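Local coordinates for protein Aster-A (Mus musculus, PDB 6GQF), which carries cholesterol without vesicles from the plasma membrane to the endoplasmic reticulum, binding the sterol in the VASt (ASTER) domain described here, at residues S45-G50 and E200-E205; K73-T78 and T95-I100; S131-Q136 and T146-C151. All blocks are in the same frame, centred on the assembly; numbering follows the deposited sequence.

Contact 1: S45-G50 and E200-E205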
loop_
_atom_site.group_PDB
_atom_site.type_symbol
_atom_site.label_atom_id
_atom_site.label_comp_id
_atom_site.label_asym_id
_atom_site.label_seq_id
_atom_site.Cartn_x
_atom_site.Cartn_y
_atom_site.Cartn_z
ATOM N N SER A 45 -4.450 9.286 -10.352
ATOM C CA SER A 45 -5.777 9.864 -10.488
ATOM C C SER A 45 -5.868 11.243 -9.848
ATOM O O SER A 45 -5.101 11.571 -8.945
ATOM C CB SER A 45 -6.809 8.929 -9.861
ATOM O OG SER A 45 -6.711 7.633 -10.427
ATOM N N VAL A 46 -6.810 12.046 -10.328
ATOM C CA VAL A 46 -7.108 13.331 -9.711
ATOM C C VAL A 46 -8.502 13.268 -9.108
ATOM O O VAL A 46 -9.463 12.892 -9.776
ATOM C CB VAL A 46 -7.016 14.494 -10.720
ATOM C CG1 VAL A 46 -7.396 15.806 -10.052
ATOM C CG2 VAL A 46 -5.606 14.591 -11.300
ATOM N N PHE A 47 -8.591 13.627 -7.833
ATOM C CA PHE A 47 -9.849 13.594 -7.105
ATOM C C PHE A 47 -10.270 14.995 -6.703
ATOM O O PHE A 47 -9.429 15.862 -6.468
ATOM C CB PHE A 47 -9.726 12.707 -5.866
ATOM C CG PHE A 47 -9.482 11.265 -6.186
ATOM C CD1 PHE A 47 -10.541 10.413 -6.433
ATOM C CD2 PHE A 47 -8.193 10.764 -6.248
ATOM C CE1 PHE A 47 -10.323 9.089 -6.732
ATOM C CE2 PHE A 47 -7.968 9.441 -6.548
ATOM C CZ PHE A 47 -9.034 8.600 -6.791
ATOM N N HIS A 48 -11.579 15.204 -6.620
ATOM C CA HIS A 48 -12.128 16.476 -6.173
ATOM C C HIS A 48 -12.313 16.462 -4.657
ATOM O O HIS A 48 -13.317 16.941 -4.131
ATOM C CB HIS A 48 -13.450 16.771 -6.884
ATOM C CG HIS A 48 -13.281 17.238 -8.297
ATOM N ND1 HIS A 48 -14.000 16.709 -9.348
ATOM C CD2 HIS A 48 -12.479 18.189 -8.832
ATOM C CE1 HIS A 48 -13.645 17.313 -10.469
ATOM N NE2 HIS A 48 -12.724 18.213 -10.183
ATOM N N MET A 49 -11.327 15.895 -3.970
ATOM C CA MET A 49 -11.260 15.928 -2.519
ATOM C C MET A 49 -9.982 16.648 -2.135
ATOM O O MET A 49 -8.979 16.555 -2.842
ATOM C CB MET A 49 -11.294 14.514 -1.937
ATOM C CG MET A 49 -12.610 13.793 -2.181
ATOM S SD MET A 49 -12.592 12.053 -1.711
ATOM C CE MET A 49 -11.544 11.374 -2.996
ATOM N N GLY A 50 -10.022 17.384 -1.031
ATOM C CA GLY A 50 -8.842 18.076 -0.555
ATOM C C GLY A 50 -7.724 17.096 -0.260
ATOM O O GLY A 50 -7.977 15.930 0.048
ATOM N N GLU A 200 -12.731 2.873 -5.194
ATOM C CA GLU A 200 -13.474 3.173 -3.972
ATOM C C GLU A 200 -13.331 4.635 -3.565
ATOM O O GLU A 200 -14.232 5.206 -2.947
ATOM C CB GLU A 200 -13.013 2.264 -2.832
ATOM C CG GLU A 200 -13.518 0.831 -2.950
ATOM C CD GLU A 200 -15.034 0.743 -2.920
ATOM O OE1 GLU A 200 -15.653 1.448 -2.093
ATOM O OE2 GLU A 200 -15.605 -0.022 -3.729
ATOM N N LEU A 201 -12.194 5.234 -3.901
ATOM C CA LEU A 201 -11.987 6.657 -3.672
ATOM C C LEU A 201 -12.806 7.462 -4.671
ATOM O O LEU A 201 -13.290 8.552 -4.363
ATOM C CB LEU A 201 -10.503 7.018 -3.790
ATOM C CG LEU A 201 -9.598 6.691 -2.601
ATOM C CD1 LEU A 201 -8.164 7.028 -2.947
ATOM C CD2 LEU A 201 -10.024 7.456 -1.362
ATOM N N ALA A 202 -12.956 6.913 -5.871
ATOM C CA ALA A 202 -13.758 7.546 -6.906
ATOM C C ALA A 202 -15.209 7.688 -6.444
ATOM O O ALA A 202 -15.751 8.796 -6.407
ATOM C CB ALA A 202 -13.679 6.745 -8.201
ATOM N N LYS A 203 -15.829 6.570 -6.072
ATOM C CA LYS A 203 -17.223 6.582 -5.637
ATOM C C LYS A 203 -17.414 7.303 -4.303
ATOM O O LYS A 203 -18.541 7.597 -3.907
ATOM C CB LYS A 203 -17.763 5.157 -5.537
ATOM C CG LYS A 203 -16.975 4.253 -4.620
ATOM C CD LYS A 203 -17.588 2.857 -4.545
ATOM C CE LYS A 203 -17.732 2.218 -5.920
ATOM N NZ LYS A 203 -18.014 0.757 -5.840
ATOM N N ALA A 204 -16.313 7.580 -3.611
ATOM C CA ALA A 204 -16.353 8.427 -2.428
ATOM C C ALA A 204 -16.279 9.884 -2.867
ATOM O O ALA A 204 -15.401 10.262 -3.643
ATOM C CB ALA A 204 -15.215 8.085 -1.488
ATOM N N GLU A 205 -17.219 10.692 -2.383
ATOM C CA GLU A 205 -17.327 12.091 -2.795
ATOM C C GLU A 205 -17.664 12.989 -1.606
ATOM O O GLU A 205 -18.494 13.894 -1.707
ATOM C CB GLU A 205 -18.391 12.233 -3.883
ATOM C CG GLU A 205 -18.075 11.452 -5.161
ATOM C CD GLU A 205 -19.315 11.024 -5.919
ATOM O OE1 GLU A 205 -20.438 11.351 -5.478
ATOM O OE2 GLU A 205 -19.165 10.351 -6.962
#
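Phe47 and Leu201 meet where the first strand of the VASt domain runs past the C-terminal end of the long helix 176-202, the helix that packs across the curved antiparallel sheet in this StAR-like, Bet v 1-type fold. The tight part of the contact is apolar. The Phe47 side chain crosses that of Leu201 at about a right angle, and CE1 of its ring lies 3.6 Å from Leu201 CB, with CZ beside the same carbon. With CG anti to the carbonyl carbon (chi1 -65°), the Phe47 ring is carried from the strand toward the helix, where its CE1 lies 3.5 Å from Ala202 N and Ala202 CA is in the plane at its edge. An alanine in place of Phe47 would probably open a gap beside Leu201 CB and Ala202, where the ring now lies. The buried Met49 belongs to the same tight region: its chain bends at the last torsion (chi3 -71°), which sets the methyl CE 3.6 Å from Leu201 O. Leu54 and Met57 of helix 51-58 touch both Met49 and Leu201 and close this side of the core.

Packing thins toward the solvent. No hydrogen bond joins the two segments, and Val46 and His48 turn to the exterior over strand 159-170. On the outer side Lys203 NZ forms a salt bridge with Glu200 OE2 at 3.3 Å, weak as a hydrogen bond, and Gln71 NE2 reaches the same carboxylate oxygen. Back in the interior, Met49 SD rests 3.9 Å from Ala204 O.

Contact 2: K73-T78 and T95-I100. With HC3 (25-hydroxycholesterol), chain E.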
loop_
_atom_site.group_PDB
_atom_site.type_symbol
_atom_site.label_atom_id
_atom_site.label_comp_id
_atom_site.label_asym_id
_atom_site.label_seq_id
_atom_site.Cartn_x
_atom_site.Cartn_y
_atom_site.Cartn_z
ATOM N N LYS A 73 -11.655 -8.219 2.201
ATOM C CA LYS A 73 -11.646 -9.419 3.031
ATOM C C LYS A 73 -10.372 -9.560 3.862
ATOM O O LYS A 73 -9.751 -10.621 3.884
ATOM C CB LYS A 73 -11.838 -10.666 2.157
ATOM C CG LYS A 73 -13.172 -10.714 1.421
ATOM C CD LYS A 73 -13.188 -11.789 0.330
ATOM C CE LYS A 73 -12.952 -13.199 0.884
ATOM N NZ LYS A 73 -12.956 -14.239 -0.193
ATOM N N PHE A 74 -9.994 -8.490 4.552
ATOM C CA PHE A 74 -8.844 -8.522 5.450
ATOM C C PHE A 74 -9.317 -8.623 6.893
ATOM O O PHE A 74 -10.172 -7.852 7.330
ATOM C CB PHE A 74 -7.969 -7.281 5.267
ATOM C CG PHE A 74 -7.265 -7.219 3.938
ATOM C CD1 PHE A 74 -7.358 -8.258 3.024
ATOM C CD2 PHE A 74 -6.502 -6.114 3.610
ATOM C CE1 PHE A 74 -6.706 -8.188 1.809
ATOM C CE2 PHE A 74 -5.851 -6.039 2.401
ATOM C CZ PHE A 74 -5.950 -7.074 1.499
ATOM N N THR A 75 -8.755 -9.580 7.623
ATOM C CA THR A 75 -9.138 -9.820 9.008
ATOM C C THR A 75 -7.986 -9.499 9.957
ATOM O O THR A 75 -6.847 -9.307 9.525
ATOM C CB THR A 75 -9.583 -11.282 9.214
ATOM O OG1 THR A 75 -8.496 -12.168 8.915
ATOM C CG2 THR A 75 -10.764 -11.612 8.310
ATOM N N ASP A 76 -8.300 -9.433 11.247
ATOM C CA ASP A 76 -7.306 -9.161 12.280
ATOM C C ASP A 76 -6.559 -7.867 11.971
ATOM O O ASP A 76 -5.347 -7.773 12.171
ATOM C CB ASP A 76 -6.324 -10.334 12.412
ATOM C CG ASP A 76 -7.000 -11.620 12.873
ATOM O OD1 ASP A 76 -7.864 -11.552 13.774
ATOM O OD2 ASP A 76 -6.669 -12.702 12.336
ATOM N N VAL A 77 -7.289 -6.871 11.476
ATOM C CA VAL A 77 -6.689 -5.584 11.141
ATOM C C VAL A 77 -6.414 -4.777 12.398
ATOM O O VAL A 77 -7.320 -4.494 13.182
ATOM C CB VAL A 77 -7.585 -4.756 10.206
ATOM C CG1 VAL A 77 -6.999 -3.360 9.991
ATOM C CG2 VAL A 77 -7.754 -5.464 8.879
ATOM N N THR A 78 -5.154 -4.395 12.572
ATOM C CA THR A 78 -4.736 -3.641 13.742
ATOM C C THR A 78 -3.846 -2.477 13.341
ATOM O O THR A 78 -2.804 -2.659 12.710
ATOM C CB THR A 78 -3.978 -4.526 14.742
ATOM O OG1 THR A 78 -4.686 -5.757 14.931
ATOM C CG2 THR A 78 -3.840 -3.819 16.060
ATOM N N THR A 95 -0.933 -4.336 10.728
ATOM C CA THR A 95 -0.896 -5.766 10.511
ATOM C C THR A 95 -2.293 -6.245 10.174
ATOM O O THR A 95 -3.279 -5.695 10.663
ATOM C CB THR A 95 -0.353 -6.531 11.731
ATOM O OG1 THR A 95 -0.350 -7.934 11.448
ATOM C CG2 THR A 95 -1.199 -6.264 12.972
ATOM N N TYR A 96 -2.376 -7.256 9.319
ATOM C CA TYR A 96 -3.656 -7.841 8.963
ATOM C C TYR A 96 -3.447 -9.152 8.235
ATOM O O TYR A 96 -2.397 -9.381 7.628
ATOM C CB TYR A 96 -4.482 -6.879 8.103
ATOM C CG TYR A 96 -3.670 -6.100 7.100
ATOM C CD1 TYR A 96 -3.121 -6.720 5.986
ATOM C CD2 TYR A 96 -3.454 -4.744 7.269
ATOM C CE1 TYR A 96 -2.371 -6.007 5.072
ATOM C CE2 TYR A 96 -2.711 -4.022 6.365
ATOM C CZ TYR A 96 -2.172 -4.656 5.267
ATOM O OH TYR A 96 -1.430 -3.932 4.363
ATOM N N THR A 97 -4.454 -10.013 8.330
ATOM C CA THR A 97 -4.460 -11.289 7.639
ATOM C C THR A 97 -5.180 -11.123 6.312
ATOM O O THR A 97 -6.210 -10.453 6.239
ATOM C CB THR A 97 -5.141 -12.372 8.484
ATOM O OG1 THR A 97 -4.414 -12.540 9.707
ATOM C CG2 THR A 97 -5.210 -13.710 7.731
ATOM N N ILE A 98 -4.624 -11.724 5.265
ATOM C CA ILE A 98 -5.187 -11.617 3.926
ATOM C C ILE A 98 -5.508 -12.993 3.364
ATOM O O ILE A 98 -4.947 -13.994 3.809
ATOM C CB ILE A 98 -4.227 -10.895 2.952
ATOM C CG1 ILE A 98 -2.963 -11.738 2.712
ATOM C CG2 ILE A 98 -3.888 -9.499 3.480
ATOM C CD1 ILE A 98 -2.007 -11.132 1.707
ATOM N N PRO A 99 -6.419 -13.046 2.382
ATOM C CA PRO A 99 -6.693 -14.280 1.640
ATOM C C PRO A 99 -5.720 -14.483 0.478
ATOM O O PRO A 99 -5.309 -13.503 -0.139
ATOM C CB PRO A 99 -8.120 -14.069 1.136
ATOM C CG PRO A 99 -8.251 -12.591 1.000
ATOM C CD PRO A 99 -7.391 -11.985 2.068
ATOM N N ILE A 100 -5.339 -15.733 0.217
ATOM C CA ILE A 100 -4.514 -16.082 -0.940
ATOM C C ILE A 100 -5.358 -16.920 -1.896
ATOM O O ILE A 100 -5.968 -17.912 -1.494
ATOM C CB ILE A 100 -3.231 -16.854 -0.535
ATOM C CG1 ILE A 100 -2.142 -15.887 -0.062
ATOM C CG2 ILE A 100 -2.660 -17.654 -1.708
ATOM C CD1 ILE A 100 -2.424 -15.215 1.246
HETATM C C18 HC3 E . 0.136 -9.794 -3.241
HETATM C C13 HC3 E . 0.830 -10.015 -1.892
HETATM C C12 HC3 E . -0.234 -10.039 -0.941
HETATM C C11 HC3 E . -0.982 -8.596 -0.761
HETATM C C9 HC3 E . -0.009 -7.456 -0.474
HETATM C C10 HC3 E . -0.750 -6.021 -0.291
HETATM C C19 HC3 E . -1.799 -5.895 -1.371
HETATM C C1 HC3 E . -1.480 -5.994 1.051
HETATM C C2 HC3 E . -2.135 -4.659 1.320
HETATM C C3 HC3 E . -1.176 -3.516 1.240
HETATM O O1 HC3 E . -1.877 -2.280 1.381
HETATM C C4 HC3 E . -0.422 -3.499 -0.087
HETATM C C5 HC3 E . 0.175 -4.872 -0.387
HETATM C C6 HC3 E . 1.506 -4.993 -1.355
HETATM C C7 HC3 E . 2.199 -6.302 -1.361
HETATM C C8 HC3 E . 1.070 -7.447 -1.551
HETATM C C14 HC3 E . 1.746 -8.792 -1.631
HETATM C C15 HC3 E . 3.008 -8.983 -2.618
HETATM C C16 HC3 E . 3.084 -10.689 -2.820
HETATM C C17 HC3 E . 1.879 -11.285 -2.066
HETATM C C20 HC3 E . 1.251 -12.447 -2.674
HETATM C C21 HC3 E . 0.708 -13.338 -1.517
HETATM C C22 HC3 E . 2.119 -13.307 -3.657
HETATM C C23 HC3 E . 2.489 -14.691 -3.184
HETATM C C24 HC3 E . 3.537 -15.174 -4.157
HETATM C C25 HC3 E . 3.660 -16.676 -4.092
HETATM C C26 HC3 E . 4.814 -17.074 -4.979
HETATM C C27 HC3 E . 3.941 -17.102 -2.663
HETATM O O2 HC3 E . 2.469 -17.263 -4.563
#
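Phe74 packs beside Tyr96 and Ile98, two residues that touch 25-hydroxycholesterol directly in the sterol pocket of the VASt domain; both lie on strand 90-99, which pairs with strand 77-79 in an antiparallel beta hairpin. Tyr96 OH comes 3.2 Å from C3 of the sterol A ring and is hydrogen-bonded to Glu113 OE1 on strand 108-119. Ile98 meets the ring system farther along, its CD1 3.4 Å from C12.

Behind these two stands Phe74, whose N closes the Schellman motif that ends helix 63-71, with Lys73 as the C-prime residue. Its side chain points the same way as those of Tyr96 and Ile98. The methyl CG2 of Ile98 sits over one face of the Phe74 ring, 3.7 Å from the centroid, in a CH-pi contact. CG1 of Ile98 takes the position between backbone N and carbonyl carbon (chi1 66°), which leaves CG2 beside the N, where it meets the ring. The rings of Phe74 and Tyr96 are nearly parallel, at 15°, but slid so far that they barely overlap: Phe74 CD2 lies over the rim of the tyrosine face. Pro99 CD approaches Phe74 at its ring edge, and Val77 CG2 packs on Tyr96 CB.

Farther out, the backbone fixes both strands. Thr75 and Thr97 exchange two hydrogen bonds, as do Thr78 and Thr95, yet the register shifts by one residue between these pairs, a beta bulge at the corner where the chain turns at Asp76. Side chains of the four threonines share one sheet face. There Thr78 CB packs 3.7 Å from Thr95 CG2, and Thr97 OG1 gives a weak hydrogen bond to Asp76 OD2 at 3.5 Å.

Contact 3: S131-Q136 and T146-C151. With HC3 (25-hydroxycholesterol), chain E.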
loop_
_atom_site.group_PDB
_atom_site.type_symbol
_atom_site.label_atom_id
_atom_site.label_comp_id
_atom_site.label_asym_id
_atom_site.label_seq_id
_atom_site.Cartn_x
_atom_site.Cartn_y
_atom_site.Cartn_z
ATOM N N SER A 131 5.909 2.956 2.167
ATOM C CA SER A 131 5.324 1.780 2.791
ATOM C C SER A 131 6.183 0.544 2.546
ATOM O O SER A 131 6.532 0.243 1.407
ATOM C CB SER A 131 3.905 1.558 2.260
ATOM O OG SER A 131 3.254 0.515 2.966
ATOM N N GLU A 132 6.538 -0.152 3.625
ATOM C CA GLU A 132 7.208 -1.449 3.534
ATOM C C GLU A 132 6.233 -2.552 3.927
ATOM O O GLU A 132 5.731 -2.570 5.049
ATOM C CB GLU A 132 8.439 -1.510 4.438
ATOM C CG GLU A 132 9.532 -0.523 4.102
ATOM C CD GLU A 132 10.738 -0.697 5.005
ATOM O OE1 GLU A 132 11.266 -1.829 5.073
ATOM O OE2 GLU A 132 11.148 0.288 5.659
ATOM N N VAL A 133 5.973 -3.469 3.002
ATOM C CA VAL A 133 5.001 -4.533 3.218
ATOM C C VAL A 133 5.698 -5.878 3.241
ATOM O O VAL A 133 6.283 -6.309 2.248
ATOM C CB VAL A 133 3.910 -4.538 2.130
ATOM C CG1 VAL A 133 2.959 -5.719 2.314
ATOM C CG2 VAL A 133 3.136 -3.230 2.157
ATOM N N LEU A 134 5.627 -6.533 4.393
ATOM C CA LEU A 134 6.187 -7.861 4.562
ATOM C C LEU A 134 5.047 -8.838 4.749
ATOM O O LEU A 134 4.285 -8.745 5.711
ATOM C CB LEU A 134 7.146 -7.908 5.753
ATOM C CG LEU A 134 8.522 -7.265 5.540
ATOM C CD1 LEU A 134 8.471 -5.739 5.455
ATOM C CD2 LEU A 134 9.439 -7.682 6.656
ATOM N N THR A 135 4.926 -9.754 3.794
ATOM C CA THR A 135 3.933 -10.812 3.841
ATOM C C THR A 135 4.572 -12.075 4.414
ATOM O O THR A 135 5.578 -12.556 3.893
ATOM C CB THR A 135 3.362 -11.101 2.446
ATOM O OG1 THR A 135 4.386 -11.668 1.621
ATOM C CG2 THR A 135 2.865 -9.819 1.798
ATOM N N GLN A 136 3.990 -12.593 5.491
ATOM C CA GLN A 136 4.525 -13.766 6.171
ATOM C C GLN A 136 3.619 -14.972 5.951
ATOM O O GLN A 136 2.428 -14.821 5.679
ATOM C CB GLN A 136 4.673 -13.499 7.673
ATOM C CG GLN A 136 5.299 -12.150 8.033
ATOM C CD GLN A 136 6.759 -12.043 7.616
ATOM O OE1 GLN A 136 7.364 -13.020 7.176
ATOM N NE2 GLN A 136 7.332 -10.851 7.757
ATOM N N THR A 146 8.031 -6.111 -0.580
ATOM C CA THR A 146 7.632 -5.083 -1.549
ATOM C C THR A 146 7.594 -3.691 -0.926
ATOM O O THR A 146 7.353 -3.545 0.274
ATOM C CB THR A 146 6.243 -5.391 -2.179
ATOM O OG1 THR A 146 5.212 -5.321 -1.181
ATOM C CG2 THR A 146 6.247 -6.766 -2.822
ATOM N N ALA A 147 7.844 -2.684 -1.764
ATOM C CA ALA A 147 7.812 -1.281 -1.357
ATOM C C ALA A 147 6.818 -0.495 -2.209
ATOM O O ALA A 147 6.628 -0.787 -3.390
ATOM C CB ALA A 147 9.196 -0.666 -1.463
ATOM N N HIS A 148 6.186 0.498 -1.589
ATOM C CA HIS A 148 5.166 1.318 -2.238
ATOM C C HIS A 148 5.269 2.772 -1.777
ATOM O O HIS A 148 5.530 3.046 -0.604
ATOM C CB HIS A 148 3.774 0.761 -1.934
ATOM C CG HIS A 148 3.671 -0.716 -2.142
ATOM N ND1 HIS A 148 3.089 -1.274 -3.257
ATOM C CD2 HIS A 148 4.102 -1.751 -1.382
ATOM C CE1 HIS A 148 3.160 -2.589 -3.176
ATOM N NE2 HIS A 148 3.776 -2.905 -2.050
ATOM N N ARG A 149 5.063 3.698 -2.710
ATOM C CA ARG A 149 5.137 5.128 -2.425
ATOM C C ARG A 149 3.832 5.819 -2.811
ATOM O O ARG A 149 3.411 5.752 -3.961
ATOM C CB ARG A 149 6.310 5.769 -3.174
ATOM C CG ARG A 149 6.678 7.159 -2.668
ATOM C CD ARG A 149 7.715 7.859 -3.544
ATOM N NE ARG A 149 8.971 7.120 -3.655
ATOM C CZ ARG A 149 9.931 7.111 -2.733
ATOM N NH1 ARG A 149 9.791 7.788 -1.603
ATOM N NH2 ARG A 149 11.038 6.412 -2.939
ATOM N N TYR A 150 3.197 6.469 -1.840
ATOM C CA TYR A 150 2.018 7.290 -2.086
ATOM C C TYR A 150 2.431 8.756 -2.173
ATOM O O TYR A 150 3.130 9.249 -1.290
ATOM C CB TYR A 150 0.986 7.137 -0.970
ATOM C CG TYR A 150 0.452 5.743 -0.720
ATOM C CD1 TYR A 150 1.226 4.780 -0.085
ATOM C CD2 TYR A 150 -0.846 5.410 -1.070
ATOM C CE1 TYR A 150 0.733 3.517 0.160
ATOM C CE2 TYR A 150 -1.350 4.152 -0.823
ATOM C CZ TYR A 150 -0.556 3.209 -0.207
ATOM O OH TYR A 150 -1.054 1.953 0.042
ATOM N N CYS A 151 1.996 9.445 -3.226
ATOM C CA CYS A 151 2.191 10.891 -3.345
ATOM C C CYS A 151 0.837 11.604 -3.388
ATOM O O CYS A 151 0.030 11.350 -4.282
ATOM C CB CYS A 151 2.998 11.234 -4.601
ATOM S SG CYS A 151 4.643 10.486 -4.713
HETATM C C18 HC3 E . 0.136 -9.794 -3.241
HETATM C C13 HC3 E . 0.830 -10.015 -1.892
HETATM C C12 HC3 E . -0.234 -10.039 -0.941
HETATM C C11 HC3 E . -0.982 -8.596 -0.761
HETATM C C9 HC3 E . -0.009 -7.456 -0.474
HETATM C C10 HC3 E . -0.750 -6.021 -0.291
HETATM C C19 HC3 E . -1.799 -5.895 -1.371
HETATM C C1 HC3 E . -1.480 -5.994 1.051
HETATM C C2 HC3 E . -2.135 -4.659 1.320
HETATM C C3 HC3 E . -1.176 -3.516 1.240
HETATM O O1 HC3 E . -1.877 -2.280 1.381
HETATM C C4 HC3 E . -0.422 -3.499 -0.087
HETATM C C5 HC3 E . 0.175 -4.872 -0.387
HETATM C C6 HC3 E . 1.506 -4.993 -1.355
HETATM C C7 HC3 E . 2.199 -6.302 -1.361
HETATM C C8 HC3 E . 1.070 -7.447 -1.551
HETATM C C14 HC3 E . 1.746 -8.792 -1.631
HETATM C C15 HC3 E . 3.008 -8.983 -2.618
HETATM C C16 HC3 E . 3.084 -10.689 -2.820
HETATM C C17 HC3 E . 1.879 -11.285 -2.066
HETATM C C20 HC3 E . 1.251 -12.447 -2.674
HETATM C C21 HC3 E . 0.708 -13.338 -1.517
HETATM C C22 HC3 E . 2.119 -13.307 -3.657
HETATM C C23 HC3 E . 2.489 -14.691 -3.184
HETATM C C24 HC3 E . 3.537 -15.174 -4.157
HETATM C C25 HC3 E . 3.660 -16.676 -4.092
HETATM C C26 HC3 E . 4.814 -17.074 -4.979
HETATM C C27 HC3 E . 3.941 -17.102 -2.663
HETATM O O2 HC3 E . 2.469 -17.263 -4.563
#
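His148 and Tyr150 each present a ring edge to Ser131 across an antiparallel strand pair: Ser131 O lies near the imidazole plane, and Ser131 CB near the plane of the phenol. Val133 CG2 approaches the imidazole obliquely, 4.0 Å from CD2, and C6 of 25-hydroxycholesterol also lies oblique to the ring, 3.2 Å from His148 NE2. That nitrogen shares a 2.9 Å hydrogen bond with Thr146 OG1, while ND1 is bonded to Ser166 OG, so both ring nitrogens have partners and the imidazole is held against rotation. Placed between backbone N and carbonyl carbon (chi1 66°), Thr146 OG1 lies 3.2 Å from C7 of 25-hydroxycholesterol. It is also close to Val133 CB. Val133 CG1 and Thr135 CG2 extend this pocket wall along the sterol, the first near C7 and the second near C14. Paired backbone bonds join Ser131 to His148 and Val133 to Thr146; the bond from Thr146 N to Val133 O is weak. Ser131 OG turns to Glu113 OE2. The two strands form a hairpin in the middle of the sheet, flanked by strand 108-119 beside 131-136 and by strand 159-170 beside 146-151, with the Tyr150 ring edge-to-face with Phe59, just past helix 51-58.

From the N terminus, the chain first opens contact 1 on strand 40-47, an outermost strand of the sheet, and closes it only at 200-205, where helix 176-202 runs out, a loop of 149 residues that holds both other contacts. Contacts 2 and 3 are nested inside it, one after the other: 73-78 pairs with 95-100 at the far edge of the sheet before 131-136 and 146-151 form the central hairpin. None of the three touch; the centres of contacts 2 and 3 are about 15 Å apart, and both meet the same sterol. Contact 1, with its centre about 25 Å from that of contact 2, ties the first strand to the last helix.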